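Carboxynorspermidine decarboxylase (Campylobacter jejuni subsp. jejuni 81116, PDB 3N29) probably catalyses the pyridoxal-5'-phosphate-dependent decarboxylation of carboxynorspermidine to norspermidine, a step of polyamine biosynthesis. Local coordinates at residues A46-E51 against N280-V285; K53-C58 against V88-K93; A80-M85 against Q404-F409; V274-G279 against Q375-I380; S301-M306 against T384-I389. All coordinates share one frame; numbering follows the deposited sequence.

Interaction 1: residues A46-E51 against N280-V285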
# COMPACT_ATOMS: atom_id res chain seq x y z
N ALA A 46 8.96 -13.32 -6.76
CA ALA A 46 9.12 -13.97 -5.46
C ALA A 46 10.02 -13.11 -4.56
O ALA A 46 11.05 -12.65 -5.00
CB ALA A 46 9.74 -15.48 -5.62
N TYR A 47 9.70 -12.97 -3.29
CA TYR A 47 10.66 -12.41 -2.36
C TYR A 47 11.47 -13.62 -1.81
O TYR A 47 10.84 -14.58 -1.34
CB TYR A 47 9.99 -11.75 -1.15
CG TYR A 47 9.04 -10.57 -1.43
CD1 TYR A 47 9.52 -9.29 -1.51
CD2 TYR A 47 7.68 -10.77 -1.63
CE1 TYR A 47 8.67 -8.23 -1.74
CE2 TYR A 47 6.83 -9.70 -1.84
CZ TYR A 47 7.33 -8.44 -1.96
OH TYR A 47 6.46 -7.34 -2.12
N ILE A 48 12.78 -13.55 -1.83
CA ILE A 48 13.62 -14.65 -1.39
C ILE A 48 14.55 -14.24 -0.26
O ILE A 48 15.44 -13.40 -0.40
CB ILE A 48 14.38 -15.26 -2.57
CG1 ILE A 48 13.43 -15.61 -3.71
CG2 ILE A 48 15.15 -16.55 -2.07
CD1 ILE A 48 14.16 -16.23 -4.93
N LEU A 49 14.22 -14.69 0.92
CA LEU A 49 15.07 -14.42 2.10
C LEU A 49 16.19 -15.43 2.17
O LEU A 49 15.94 -16.62 1.93
CB LEU A 49 14.24 -14.48 3.34
CG LEU A 49 14.93 -14.44 4.72
CD1 LEU A 49 15.36 -13.10 5.00
CD2 LEU A 49 13.92 -14.75 5.76
N GLU A 50 17.39 -14.97 2.52
CA GLU A 50 18.56 -15.82 2.55
C GLU A 50 18.90 -16.09 4.00
O GLU A 50 19.20 -15.18 4.74
CB GLU A 50 19.70 -15.21 1.76
CG GLU A 50 19.37 -15.03 0.28
CD GLU A 50 20.40 -14.20 -0.46
OE1 GLU A 50 21.61 -14.53 -0.41
OE2 GLU A 50 20.01 -13.20 -1.10
N GLU A 51 18.76 -17.35 4.40
CA GLU A 51 19.01 -17.74 5.78
C GLU A 51 20.37 -17.30 6.28
O GLU A 51 20.49 -16.76 7.39
CB GLU A 51 18.75 -19.24 6.00
CG GLU A 51 19.08 -19.70 7.39
CD GLU A 51 18.73 -21.17 7.63
OE1 GLU A 51 18.21 -21.86 6.72
OE2 GLU A 51 18.99 -21.61 8.76
N ASN A 280 16.02 -10.50 -1.62
CA ASN A 280 15.67 -9.77 -2.81
C ASN A 280 14.31 -10.09 -3.37
O ASN A 280 13.78 -11.07 -3.06
CB ASN A 280 16.74 -9.97 -3.87
CG ASN A 280 18.13 -9.80 -3.33
OD1 ASN A 280 18.39 -8.89 -2.62
ND2 ASN A 280 19.01 -10.68 -3.68
N LEU A 281 13.77 -9.20 -4.19
CA LEU A 281 12.63 -9.50 -4.91
C LEU A 281 13.00 -9.82 -6.36
O LEU A 281 13.62 -8.97 -7.05
CB LEU A 281 11.66 -8.33 -4.82
CG LEU A 281 10.45 -8.27 -5.76
CD1 LEU A 281 9.54 -9.42 -5.52
CD2 LEU A 281 9.71 -6.87 -5.66
N VAL A 282 12.62 -11.02 -6.84
CA VAL A 282 13.02 -11.53 -8.12
C VAL A 282 11.86 -11.51 -9.06
O VAL A 282 10.77 -11.99 -8.70
CB VAL A 282 13.58 -12.98 -8.00
CG1 VAL A 282 14.02 -13.42 -9.43
CG2 VAL A 282 14.71 -12.98 -6.98
N ALA A 283 12.02 -10.93 -10.24
CA ALA A 283 10.92 -10.76 -11.18
C ALA A 283 11.45 -11.17 -12.52
O ALA A 283 12.68 -11.31 -12.69
CB ALA A 283 10.52 -9.26 -11.19
N SER A 284 10.57 -11.41 -13.47
CA SER A 284 10.99 -11.68 -14.82
C SER A 284 10.61 -10.54 -15.77
O SER A 284 9.56 -9.92 -15.59
CB SER A 284 10.24 -12.97 -15.32
OG SER A 284 10.68 -14.12 -14.55
N VAL A 285 11.44 -10.36 -16.78
CA VAL A 285 11.07 -9.63 -18.01
C VAL A 285 10.01 -10.36 -18.80
O VAL A 285 10.28 -11.38 -19.39
CB VAL A 285 12.32 -9.28 -18.85
CG1 VAL A 285 11.94 -8.40 -20.08
CG2 VAL A 285 13.48 -8.67 -17.93
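Ala-46 and Val-282 exchange two backbone hydrogen bonds, Ala-46 N giving to Val-282 O at 3.0 Å and Val-282 N returning to Ala-46 O at 2.9 Å. Ile-48 and Asn-280 repeat the pattern less evenly: Ile-48 N reaches Asn-280 O at 2.9 Å, whereas Asn-280 N to Ile-48 O stretches to 3.2 Å. Between them lies the non-hydrogen-bonded pair of Tyr-47 and Leu-281. This antiparallel ladder belongs to the mixed sheet of the second domain in beta/alpha-barrel decarboxylases. The early strand 46-50 is lent to a sheet made otherwise of strands from 279 onward, with strand 393-397 running parallel on its other side.

Apolar contacts use both faces of the ladder. On one, Leu-281 CD1 sits 4.1 Å from the centroid of the Tyr-47 ring, over its face, in a CH-pi contact; with chi1 at 167° the Leu-281 branch point swings away from the backbone nitrogen, and its second torsion lays CD1 over the ring. On the other, Ile-48 CD1 meets Val-282 CG2 at 3.9 Å.

Polar side chains meet loosely, Glu-50 OE2 lying 3.7 Å from Asn-280 ND2. Their firmer partners are Lys-53 for Glu-50 and Asp-374 and Tyr-39 for Asn-280.

Interaction 2: residues K53-C58 against V88-K93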
# COMPACT_ATOMS: atom_id res chain seq x y z
N LYS A 53 22.28 -14.82 5.45
CA LYS A 53 22.35 -13.38 5.71
C LYS A 53 21.57 -12.99 6.92
O LYS A 53 22.01 -12.15 7.74
CB LYS A 53 21.79 -12.60 4.51
CG LYS A 53 22.55 -12.94 3.19
CD LYS A 53 23.73 -12.05 2.94
CE LYS A 53 24.31 -12.28 1.47
NZ LYS A 53 23.25 -12.06 0.41
N LEU A 54 20.39 -13.59 7.09
CA LEU A 54 19.58 -13.32 8.26
C LEU A 54 20.36 -13.74 9.52
O LEU A 54 20.41 -13.01 10.55
CB LEU A 54 18.30 -14.12 8.25
CG LEU A 54 17.33 -14.05 9.44
CD1 LEU A 54 16.96 -12.55 9.71
CD2 LEU A 54 16.07 -14.87 9.35
N ARG A 55 20.94 -14.92 9.44
CA ARG A 55 21.70 -15.41 10.62
C ARG A 55 22.88 -14.53 11.00
O ARG A 55 23.13 -14.38 12.19
CB ARG A 55 22.10 -16.89 10.48
CG ARG A 55 21.00 -17.87 10.67
CD ARG A 55 21.48 -19.35 10.54
NE ARG A 55 20.40 -20.30 10.71
CZ ARG A 55 19.95 -20.67 11.90
NH1 ARG A 55 20.48 -20.16 13.01
NH2 ARG A 55 18.99 -21.56 11.97
N LYS A 56 23.60 -13.99 10.02
CA LYS A 56 24.68 -13.03 10.23
C LYS A 56 24.20 -11.79 10.95
O LYS A 56 24.83 -11.31 11.89
CB LYS A 56 25.36 -12.64 8.90
CG LYS A 56 26.40 -13.72 8.48
CD LYS A 56 27.18 -13.42 7.20
CE LYS A 56 28.71 -13.73 7.36
NZ LYS A 56 29.05 -15.00 8.14
N ASN A 57 23.08 -11.20 10.49
CA ASN A 57 22.48 -10.10 11.24
C ASN A 57 22.09 -10.43 12.69
O ASN A 57 22.35 -9.67 13.60
CB ASN A 57 21.19 -9.56 10.53
CG ASN A 57 21.47 -8.89 9.19
OD1 ASN A 57 22.58 -8.76 8.77
ND2 ASN A 57 20.41 -8.45 8.51
N CYS A 58 21.45 -11.56 12.89
CA CYS A 58 21.03 -11.97 14.18
C CYS A 58 22.20 -12.30 15.11
O CYS A 58 22.10 -11.97 16.31
CB CYS A 58 20.08 -13.12 14.10
SG CYS A 58 18.41 -12.61 13.38
N VAL A 88 14.93 -16.43 13.85
CA VAL A 88 15.18 -15.20 14.63
C VAL A 88 15.11 -15.50 16.16
O VAL A 88 15.89 -14.99 16.99
CB VAL A 88 14.25 -14.10 14.22
CG1 VAL A 88 14.41 -12.91 15.21
CG2 VAL A 88 14.54 -13.64 12.74
N GLY A 89 14.16 -16.32 16.57
CA GLY A 89 14.07 -16.66 18.03
C GLY A 89 15.24 -17.40 18.67
O GLY A 89 15.31 -17.54 19.90
N GLU A 90 16.13 -17.90 17.85
CA GLU A 90 17.35 -18.56 18.33
C GLU A 90 18.25 -17.52 18.89
O GLU A 90 19.11 -17.80 19.75
CB GLU A 90 18.08 -19.24 17.16
CG GLU A 90 17.38 -20.45 16.64
CD GLU A 90 18.19 -21.16 15.59
OE1 GLU A 90 19.47 -21.12 15.66
OE2 GLU A 90 17.59 -21.73 14.69
N TYR A 91 18.07 -16.31 18.39
CA TYR A 91 18.96 -15.24 18.73
C TYR A 91 18.38 -14.13 19.59
O TYR A 91 19.05 -13.66 20.44
CB TYR A 91 19.52 -14.64 17.47
CG TYR A 91 20.22 -15.54 16.52
CD1 TYR A 91 21.60 -15.71 16.56
CD2 TYR A 91 19.52 -16.18 15.50
CE1 TYR A 91 22.24 -16.54 15.67
CE2 TYR A 91 20.15 -17.01 14.62
CZ TYR A 91 21.50 -17.18 14.68
OH TYR A 91 22.14 -17.99 13.80
N LEU A 92 17.14 -13.71 19.36
CA LEU A 92 16.56 -12.54 20.01
C LEU A 92 15.62 -13.01 21.13
O LEU A 92 15.31 -14.17 21.23
CB LEU A 92 15.80 -11.71 18.95
CG LEU A 92 16.57 -11.23 17.76
CD1 LEU A 92 15.67 -10.15 16.98
CD2 LEU A 92 17.88 -10.66 18.20
N LYS A 93 15.20 -12.11 21.99
CA LYS A 93 14.39 -12.49 23.13
C LYS A 93 12.92 -12.49 22.90
O LYS A 93 12.15 -12.91 23.77
CB LYS A 93 14.64 -11.50 24.23
CG LYS A 93 16.10 -11.47 24.67
CD LYS A 93 16.46 -12.79 25.32
CE LYS A 93 17.85 -12.76 25.90
NZ LYS A 93 18.24 -14.12 26.48
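Arg-55 and Glu-90 form an end-on salt bridge, with both terminal nitrogens of the guanidinium used, one for each carboxylate oxygen. NH1 of Arg-55 meets OE1 of Glu-90 at 3.0 Å in an almost straight bond (177°), and Arg-55 NH2 meets Glu-90 OE2 at 3.1 Å. The two planes are nevertheless turned 52° apart: the oxygens lie close to the guanidinium plane, but OE1 is approached from above the carboxylate plane. The same Arg-55 NH1 also gives a hydrogen bond to Tyr-91 OH at 2.8 Å, again near the plane of the guanidinium, so this one nitrogen serves both a carboxylate and a phenol oxygen. An extended chain from CG to NE carries the group there, crossing the Tyr-91 side chain at about a right angle, and a salt bridge from NE to Glu-51 further fixes its rotation.

Further along the ring, Cys-58 CB lies over a face of Tyr-91, 3.6 Å from the centroid, a close CH-pi contact; its SG is more distant and oblique. Deeper still, Leu-54 CD2 touches Val-88 CG2 at 3.9 Å, the two side chains again crossing.

Here helix 51-68, which precedes the first barrel strand, 71-75, packs on helix 85-91, part of the beta-alpha-beta crossover from that strand to strand 94-97, while Leu-92 turns onto strand 71-75.

Interaction 3: residues A80-M85 against Q404-F409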
# COMPACT_ATOMS: atom_id res chain seq x y z
N ALA A 80 8.47 -9.43 9.38
CA ALA A 80 7.61 -10.39 10.03
C ALA A 80 7.63 -11.68 9.25
O ALA A 80 6.60 -12.34 9.13
CB ALA A 80 6.20 -9.81 10.15
N PHE A 81 8.76 -12.04 8.65
CA PHE A 81 8.78 -13.16 7.65
C PHE A 81 8.49 -14.48 8.37
O PHE A 81 9.30 -14.95 9.14
CB PHE A 81 10.14 -13.19 6.99
CG PHE A 81 10.20 -13.98 5.70
CD1 PHE A 81 10.04 -13.36 4.49
CD2 PHE A 81 10.46 -15.34 5.71
CE1 PHE A 81 10.13 -14.09 3.29
CE2 PHE A 81 10.56 -16.04 4.54
CZ PHE A 81 10.38 -15.39 3.33
N SER A 82 7.32 -15.06 8.11
CA SER A 82 6.78 -16.10 8.98
C SER A 82 7.76 -17.27 8.99
O SER A 82 8.07 -17.85 10.04
CB SER A 82 5.41 -16.51 8.47
OG SER A 82 5.54 -17.04 7.18
N GLY A 83 8.34 -17.56 7.83
CA GLY A 83 9.29 -18.64 7.69
C GLY A 83 10.60 -18.49 8.40
O GLY A 83 11.40 -19.43 8.44
N ALA A 84 10.84 -17.33 8.96
CA ALA A 84 12.12 -17.00 9.58
C ALA A 84 11.96 -16.75 11.07
O ALA A 84 12.92 -16.48 11.74
CB ALA A 84 12.64 -15.75 8.95
N MET A 85 10.72 -16.75 11.58
CA MET A 85 10.51 -16.38 12.98
C MET A 85 11.24 -17.35 13.94
O MET A 85 11.82 -16.93 14.91
CB MET A 85 9.05 -16.25 13.27
CG MET A 85 8.36 -15.04 12.53
SD MET A 85 8.94 -13.41 13.10
CE MET A 85 7.91 -13.44 14.43
N GLN A 404 13.14 -23.10 -0.46
CA GLN A 404 11.89 -23.60 0.09
C GLN A 404 10.73 -22.57 -0.15
O GLN A 404 10.96 -21.37 -0.02
CB GLN A 404 12.05 -23.76 1.58
CG GLN A 404 13.08 -24.84 2.00
CD GLN A 404 13.00 -25.14 3.49
OE1 GLN A 404 11.92 -25.38 4.02
NE2 GLN A 404 14.16 -25.18 4.17
N MET A 405 9.56 -23.05 -0.51
CA MET A 405 8.35 -22.21 -0.62
C MET A 405 7.75 -22.05 0.80
O MET A 405 7.35 -23.04 1.44
CB MET A 405 7.32 -22.87 -1.53
CG MET A 405 6.08 -22.01 -1.83
SD MET A 405 6.43 -20.58 -2.88
CE MET A 405 6.49 -21.28 -4.43
N ILE A 406 7.72 -20.81 1.29
CA ILE A 406 7.09 -20.44 2.58
C ILE A 406 5.60 -20.11 2.42
O ILE A 406 4.74 -20.70 3.10
CB ILE A 406 7.88 -19.32 3.31
CG1 ILE A 406 9.37 -19.71 3.46
CG2 ILE A 406 7.23 -19.02 4.67
CD1 ILE A 406 9.64 -21.07 4.31
N ARG A 407 5.27 -19.23 1.46
CA ARG A 407 3.89 -18.90 1.13
C ARG A 407 3.73 -18.75 -0.32
O ARG A 407 4.49 -18.01 -0.97
CB ARG A 407 3.48 -17.58 1.73
CG ARG A 407 3.51 -17.61 3.25
CD ARG A 407 2.24 -17.23 3.86
NE ARG A 407 2.34 -17.02 5.29
CZ ARG A 407 1.90 -17.87 6.22
NH1 ARG A 407 1.35 -19.03 5.88
NH2 ARG A 407 2.03 -17.57 7.49
N GLU A 408 2.78 -19.51 -0.88
CA GLU A 408 2.42 -19.39 -2.29
C GLU A 408 1.00 -18.81 -2.32
O GLU A 408 0.05 -19.40 -1.76
CB GLU A 408 2.44 -20.73 -2.99
CG GLU A 408 2.21 -20.62 -4.50
CD GLU A 408 2.27 -21.95 -5.23
OE1 GLU A 408 2.38 -23.00 -4.60
OE2 GLU A 408 2.19 -21.93 -6.46
N PHE A 409 0.84 -17.68 -2.96
CA PHE A 409 -0.42 -17.01 -2.91
C PHE A 409 -1.37 -17.45 -4.01
O PHE A 409 -0.97 -18.14 -4.92
CB PHE A 409 -0.17 -15.49 -2.87
CG PHE A 409 0.62 -15.09 -1.66
CD1 PHE A 409 0.05 -15.11 -0.41
CD2 PHE A 409 1.91 -14.71 -1.77
CE1 PHE A 409 0.77 -14.80 0.71
CE2 PHE A 409 2.62 -14.33 -0.65
CZ PHE A 409 2.06 -14.40 0.59
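Ile-406 presses its CG2 methyl into the corner formed by Ser-82 and Gly-83, 3.6 Å from Ser-82 OG and 3.7 Å from Gly-83 N. The bare backbone of the glycine lets the branched side chain come this near, and CG2, anti to the backbone N of Ile-406, is the branch that enters. The CG1 arm takes another course, meeting Phe-81 CE2 at 4.0 Å and approaching that ring obliquely.

On the looser side, the partly exposed Arg-407 bends at chi2 (-125°) and brings NH2 to 3.6 Å from Ser-82 OG, a contact and no more. That nitrogen is hydrogen-bonded to Tyr-109 OH. The second subunit closes in nearby, bonding to the backbone of Ser-82 and placing its Ser-415 against Arg-407.

The side of the contact formed by 404-409 is set by a classic beta bulge against strand 393-397, where Ile-406 and Arg-407 both face the single residue Leu-394.

Interaction 4: residues V274-G279 against Q375-I380. With NSD (N-(3-aminopropyl)propane-1,3-diamine), chain D; PLP (pyridoxal-5'-phosphate), chain C.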
# COMPACT_ATOMS: atom_id res chain seq x y z
N VAL A 274 17.14 -6.28 11.60
CA VAL A 274 17.01 -7.71 11.44
C VAL A 274 16.95 -8.14 9.98
O VAL A 274 17.60 -9.05 9.61
CB VAL A 274 15.80 -8.24 12.20
CG1 VAL A 274 15.63 -9.67 12.00
CG2 VAL A 274 15.92 -7.94 13.66
N GLY A 275 16.18 -7.41 9.18
CA GLY A 275 15.97 -7.73 7.79
C GLY A 275 16.91 -7.12 6.77
O GLY A 275 16.82 -7.41 5.63
N TRP A 276 17.82 -6.30 7.23
CA TRP A 276 18.67 -5.51 6.39
C TRP A 276 19.55 -6.38 5.51
O TRP A 276 20.36 -7.12 5.99
CB TRP A 276 19.54 -4.56 7.25
CG TRP A 276 20.51 -3.76 6.48
CD1 TRP A 276 21.83 -3.99 6.35
CD2 TRP A 276 20.24 -2.61 5.71
NE1 TRP A 276 22.39 -3.08 5.54
CE2 TRP A 276 21.44 -2.20 5.14
CE3 TRP A 276 19.09 -1.88 5.42
CZ2 TRP A 276 21.52 -1.11 4.31
CZ3 TRP A 276 19.18 -0.80 4.62
CH2 TRP A 276 20.38 -0.42 4.08
N GLN A 277 19.38 -6.21 4.21
CA GLN A 277 20.13 -6.93 3.22
C GLN A 277 20.06 -8.45 3.41
O GLN A 277 21.02 -9.13 3.23
CB GLN A 277 21.56 -6.41 3.12
CG GLN A 277 21.61 -4.98 2.76
CD GLN A 277 22.97 -4.42 2.51
OE1 GLN A 277 23.97 -4.97 2.87
NE2 GLN A 277 22.99 -3.27 1.89
N THR A 278 18.92 -8.95 3.80
CA THR A 278 18.70 -10.38 3.89
C THR A 278 18.09 -11.03 2.65
O THR A 278 18.01 -12.19 2.58
CB THR A 278 17.84 -10.75 5.11
OG1 THR A 278 16.55 -10.19 5.00
CG2 THR A 278 18.48 -10.27 6.35
N GLY A 279 17.59 -10.26 1.71
CA GLY A 279 16.91 -10.86 0.58
C GLY A 279 16.49 -9.93 -0.53
O GLY A 279 16.53 -8.76 -0.37
N GLN A 375 14.96 -6.29 -0.35
CA GLN A 375 13.53 -6.13 -0.41
C GLN A 375 12.72 -7.01 0.56
O GLN A 375 11.57 -7.34 0.26
CB GLN A 375 13.05 -6.31 -1.85
CG GLN A 375 13.58 -5.25 -2.85
CD GLN A 375 13.15 -3.89 -2.56
OE1 GLN A 375 13.88 -2.91 -2.80
NE2 GLN A 375 12.03 -3.78 -1.95
N ILE A 376 13.28 -7.35 1.69
CA ILE A 376 12.54 -8.14 2.66
C ILE A 376 11.94 -7.29 3.77
O ILE A 376 10.93 -7.68 4.32
CB ILE A 376 13.36 -9.35 3.28
CG1 ILE A 376 14.03 -10.13 2.16
CG2 ILE A 376 12.41 -10.23 4.09
CD1 ILE A 376 13.08 -10.88 1.18
N HIS A 377 12.54 -6.13 4.10
CA HIS A 377 12.03 -5.29 5.24
C HIS A 377 11.19 -4.16 4.67
O HIS A 377 11.49 -3.69 3.57
CB HIS A 377 13.20 -4.77 6.07
CG HIS A 377 14.12 -3.82 5.34
ND1 HIS A 377 15.23 -4.22 4.64
CD2 HIS A 377 14.08 -2.46 5.24
CE1 HIS A 377 15.85 -3.15 4.15
NE2 HIS A 377 15.14 -2.08 4.46
N TYR A 378 10.04 -3.85 5.30
CA TYR A 378 9.12 -2.74 4.87
C TYR A 378 8.68 -2.94 3.44
O TYR A 378 8.56 -1.98 2.65
CB TYR A 378 9.79 -1.35 5.11
CG TYR A 378 9.94 -1.07 6.59
CD1 TYR A 378 8.86 -0.57 7.34
CD2 TYR A 378 11.12 -1.31 7.26
CE1 TYR A 378 8.94 -0.31 8.62
CE2 TYR A 378 11.23 -1.09 8.63
CZ TYR A 378 10.12 -0.59 9.31
OH TYR A 378 10.21 -0.32 10.61
N THR A 379 8.46 -4.22 3.07
CA THR A 379 7.97 -4.53 1.74
C THR A 379 6.74 -5.43 1.87
O THR A 379 5.58 -5.00 1.76
CB THR A 379 9.03 -5.29 0.87
OG1 THR A 379 9.68 -6.33 1.68
CG2 THR A 379 10.06 -4.27 0.32
N ILE A 380 7.02 -6.70 2.11
CA ILE A 380 5.99 -7.74 2.29
C ILE A 380 4.90 -7.28 3.25
O ILE A 380 3.70 -7.40 2.95
CB ILE A 380 6.62 -9.05 2.79
CG1 ILE A 380 7.67 -9.55 1.78
CG2 ILE A 380 5.55 -10.13 3.00
CD1 ILE A 380 8.69 -10.51 2.41
C1 NSD D . 11.85 2.11 9.44
N1 NSD D . 13.28 2.05 9.38
C2 NSD D . 11.33 3.49 9.62
N2 NSD D . 8.95 3.34 9.43
C3 NSD D . 9.95 3.53 10.19
N3 NSD D . 7.84 1.66 5.53
C4 NSD D . 8.98 3.14 8.18
C5 NSD D . 7.63 2.93 7.53
C6 NSD D . 7.73 3.00 6.03
N1 PLP C . 9.66 0.31 18.00
C2 PLP C . 8.63 1.15 17.66
C2A PLP C . 7.72 1.70 18.73
C3 PLP C . 8.44 1.45 16.28
O3 PLP C . 7.39 2.29 15.90
C4 PLP C . 9.29 0.91 15.30
C4A PLP C . 9.03 1.20 13.83
C5 PLP C . 10.36 0.09 15.69
C6 PLP C . 10.51 -0.18 17.06
C5A PLP C . 11.32 -0.51 14.68
O4P PLP C . 11.89 0.47 13.85
P PLP C . 12.99 0.12 12.78
O1P PLP C . 12.41 -0.97 11.91
O2P PLP C . 14.23 -0.41 13.54
O3P PLP C . 13.36 1.36 12.09
O HOH W 1 16.06 -7.21 2.82
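Gly-275 O is gripped three times: by Thr-278 OG1 at 2.9 Å, by Thr-278 N at 3.2 Å, and by a water at 2.9 Å that in turn accepts from Ile-376 N, joining the segments. Thr-278 N closes a type II beta turn from Gly-275 to Thr-278, just where helix 272-275 ends, and the Thr-278 hydroxyl adds its bond from the same face of the carbonyl plane. OG1 can do so because it stands between the backbone N and the carbonyl carbon of Thr-278 (chi1 63°).

A second link between the segments is the hydrogen bond from Gln-375 N to Gly-279 O at 2.9 Å. Ile-376 packs its CG1 against Gly-279 CA at 3.4 Å, tight against a residue without a side chain. Trp-276 CE3 lies 3.7 Å from His-377 CE1, the ring planes oblique at 36°.

Next in the chain, Tyr-378 lines the pocket of cofactor and norspermidine: its CD1 lies 3.0 Å from norspermidine N3, and its OH gives a 2.6 Å hydrogen bond to phosphate oxygen O1P of pyridoxal-5'-phosphate.

Interaction 5: residues S301-M306 against T384-I389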
# COMPACT_ATOMS: atom_id res chain seq x y z
N SER A 301 5.50 -5.08 -9.51
CA SER A 301 4.99 -3.68 -9.50
C SER A 301 5.62 -2.90 -8.38
O SER A 301 5.70 -3.36 -7.22
CB SER A 301 3.48 -3.66 -9.41
OG SER A 301 3.01 -2.49 -8.77
N SER A 302 6.10 -1.69 -8.71
CA SER A 302 6.65 -0.83 -7.67
C SER A 302 5.55 -0.49 -6.69
O SER A 302 5.76 -0.67 -5.48
CB SER A 302 7.28 0.44 -8.31
OG SER A 302 6.27 1.07 -9.08
N GLU A 303 4.38 -0.11 -7.19
CA GLU A 303 3.26 0.34 -6.34
C GLU A 303 2.73 -0.75 -5.37
O GLU A 303 2.49 -0.49 -4.19
CB GLU A 303 2.11 0.76 -7.23
CG GLU A 303 0.84 1.14 -6.42
CD GLU A 303 0.65 2.66 -6.29
OE1 GLU A 303 1.37 3.41 -7.04
OE2 GLU A 303 -0.20 3.07 -5.46
N ALA A 304 2.63 -1.99 -5.87
CA ALA A 304 2.00 -3.06 -5.09
C ALA A 304 3.01 -3.86 -4.30
O ALA A 304 2.65 -4.39 -3.21
CB ALA A 304 1.21 -3.96 -6.06
N HIS A 305 4.26 -3.98 -4.81
CA HIS A 305 5.27 -4.92 -4.26
C HIS A 305 6.50 -4.27 -3.63
O HIS A 305 7.17 -4.90 -2.81
CB HIS A 305 5.71 -5.93 -5.37
CG HIS A 305 4.58 -6.71 -5.99
ND1 HIS A 305 4.69 -7.30 -7.21
CD2 HIS A 305 3.31 -6.92 -5.59
CE1 HIS A 305 3.54 -7.88 -7.55
NE2 HIS A 305 2.68 -7.68 -6.56
N MET A 306 6.79 -2.99 -3.97
CA MET A 306 7.85 -2.25 -3.32
C MET A 306 7.27 -0.87 -2.98
O MET A 306 7.80 0.14 -3.45
CB MET A 306 9.14 -2.12 -4.21
CG MET A 306 9.89 -3.51 -4.57
SD MET A 306 11.28 -3.32 -5.74
CE MET A 306 10.45 -3.38 -7.31
N THR A 384 0.38 -5.14 -1.52
CA THR A 384 -1.03 -5.12 -1.87
C THR A 384 -1.32 -5.98 -3.10
O THR A 384 -0.40 -6.35 -3.79
CB THR A 384 -1.52 -3.61 -2.18
OG1 THR A 384 -1.14 -3.21 -3.49
CG2 THR A 384 -0.81 -2.53 -1.14
N THR A 385 -2.62 -6.25 -3.32
CA THR A 385 -3.17 -6.88 -4.48
C THR A 385 -3.90 -5.87 -5.35
O THR A 385 -4.84 -6.23 -6.05
CB THR A 385 -4.12 -8.05 -4.05
OG1 THR A 385 -5.15 -7.58 -3.17
CG2 THR A 385 -3.31 -9.16 -3.37
N PHE A 386 -3.37 -4.65 -5.40
CA PHE A 386 -3.93 -3.61 -6.23
C PHE A 386 -3.91 -4.11 -7.66
O PHE A 386 -2.90 -4.71 -8.12
CB PHE A 386 -3.12 -2.33 -6.08
CG PHE A 386 -3.61 -1.18 -6.94
CD1 PHE A 386 -4.95 -0.82 -6.96
CD2 PHE A 386 -2.74 -0.46 -7.70
CE1 PHE A 386 -5.40 0.22 -7.72
CE2 PHE A 386 -3.18 0.60 -8.49
CZ PHE A 386 -4.50 0.95 -8.47
N ASN A 387 -4.97 -3.82 -8.38
CA ASN A 387 -5.14 -4.18 -9.80
C ASN A 387 -5.15 -5.70 -9.95
O ASN A 387 -5.01 -6.21 -11.04
CB ASN A 387 -4.04 -3.56 -10.66
CG ASN A 387 -4.51 -3.12 -12.03
OD1 ASN A 387 -3.68 -2.59 -12.78
ND2 ASN A 387 -5.84 -3.33 -12.39
N GLY A 388 -5.38 -6.44 -8.86
CA GLY A 388 -5.36 -7.86 -8.98
C GLY A 388 -4.02 -8.44 -9.43
O GLY A 388 -3.99 -9.55 -9.95
N ILE A 389 -2.91 -7.72 -9.20
CA ILE A 389 -1.61 -8.25 -9.57
C ILE A 389 -1.31 -9.43 -8.67
O ILE A 389 -1.46 -9.33 -7.47
CB ILE A 389 -0.50 -7.18 -9.49
CG1 ILE A 389 -0.88 -6.06 -10.44
CG2 ILE A 389 0.85 -7.71 -9.99
CD1 ILE A 389 -1.37 -6.55 -11.83
O HOH W 2 -0.53 -0.65 -4.03
O HOH W 3 0.05 -8.34 -5.69
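His-305 reaches across to Ile-389 and Thr-384 by its ring, and its side chain can be followed outward from a CB that rests near Leu-281. With chi1 at -57° the ring is carried toward Ile-389. ND1 is hydrogen-bonded to Thr-300 OG1. CE1 touches the CG2 methyl of Ile-389 at 3.6 Å, obliquely. CD2 has Thr-384 O only distantly at its edge. The tip, NE2, meets a water at 2.8 Å in the plane of the ring, and that water donates to Thr-384 O at 2.8 Å, tying helix residue and loop together.

Two small motifs shape the partners. Ser-301 is the N-cap of helix 302-305, its OG accepting from Ala-304 N at 3.0 Å; Thr-384 opens an ST turn, its OG1 accepting from Phe-386 N at 3.3 Å. The two motifs are joined where Thr-384 N bonds to Ala-304 O at 2.9 Å, while the Ala-304 methyl rests against Thr-384 OG1.

Farther out, Glu-303 CG comes to 4.1 Å from Phe-386 CD2. Glu-303 forms a salt bridge, and Phe-386 a cation-pi contact, with Lys-382 of the second subunit, a norspermidine-pocket residue; Phe-386 also packs on that subunit's Lys-77, of the pyridoxal-5'-phosphate pocket, beside the partner's active site.

How the interactions relate
The five contacts illustrate how one strand can tie neighbouring contacts together. Strand 46-50 of interaction 1 touches all the others: Leu-49 CD2 meets Phe-81 CD2 of interaction 3 at 3.5 Å, Tyr-47 OH lies 2.6 Å from His-305 O of interaction 5, a probable hydrogen bond, and Glu-50 N lies 2.8 Å from Thr-278 O of interaction 4. Yet the Tyr-47 side chain stays about 12 Å from norspermidine. Interaction 2 joins interaction 4 through Asn-57 ND2, 2.8 Å from Trp-276 O. Interaction 4 supplies Tyr-378 to the pocket; the side chains of Phe-81 in interaction 3 and Phe-386 in interaction 5 lie about 13 and 7 Å from a bound pyridoxal-5'-phosphate. Interactions 3, 4 and 5 all touch the second subunit.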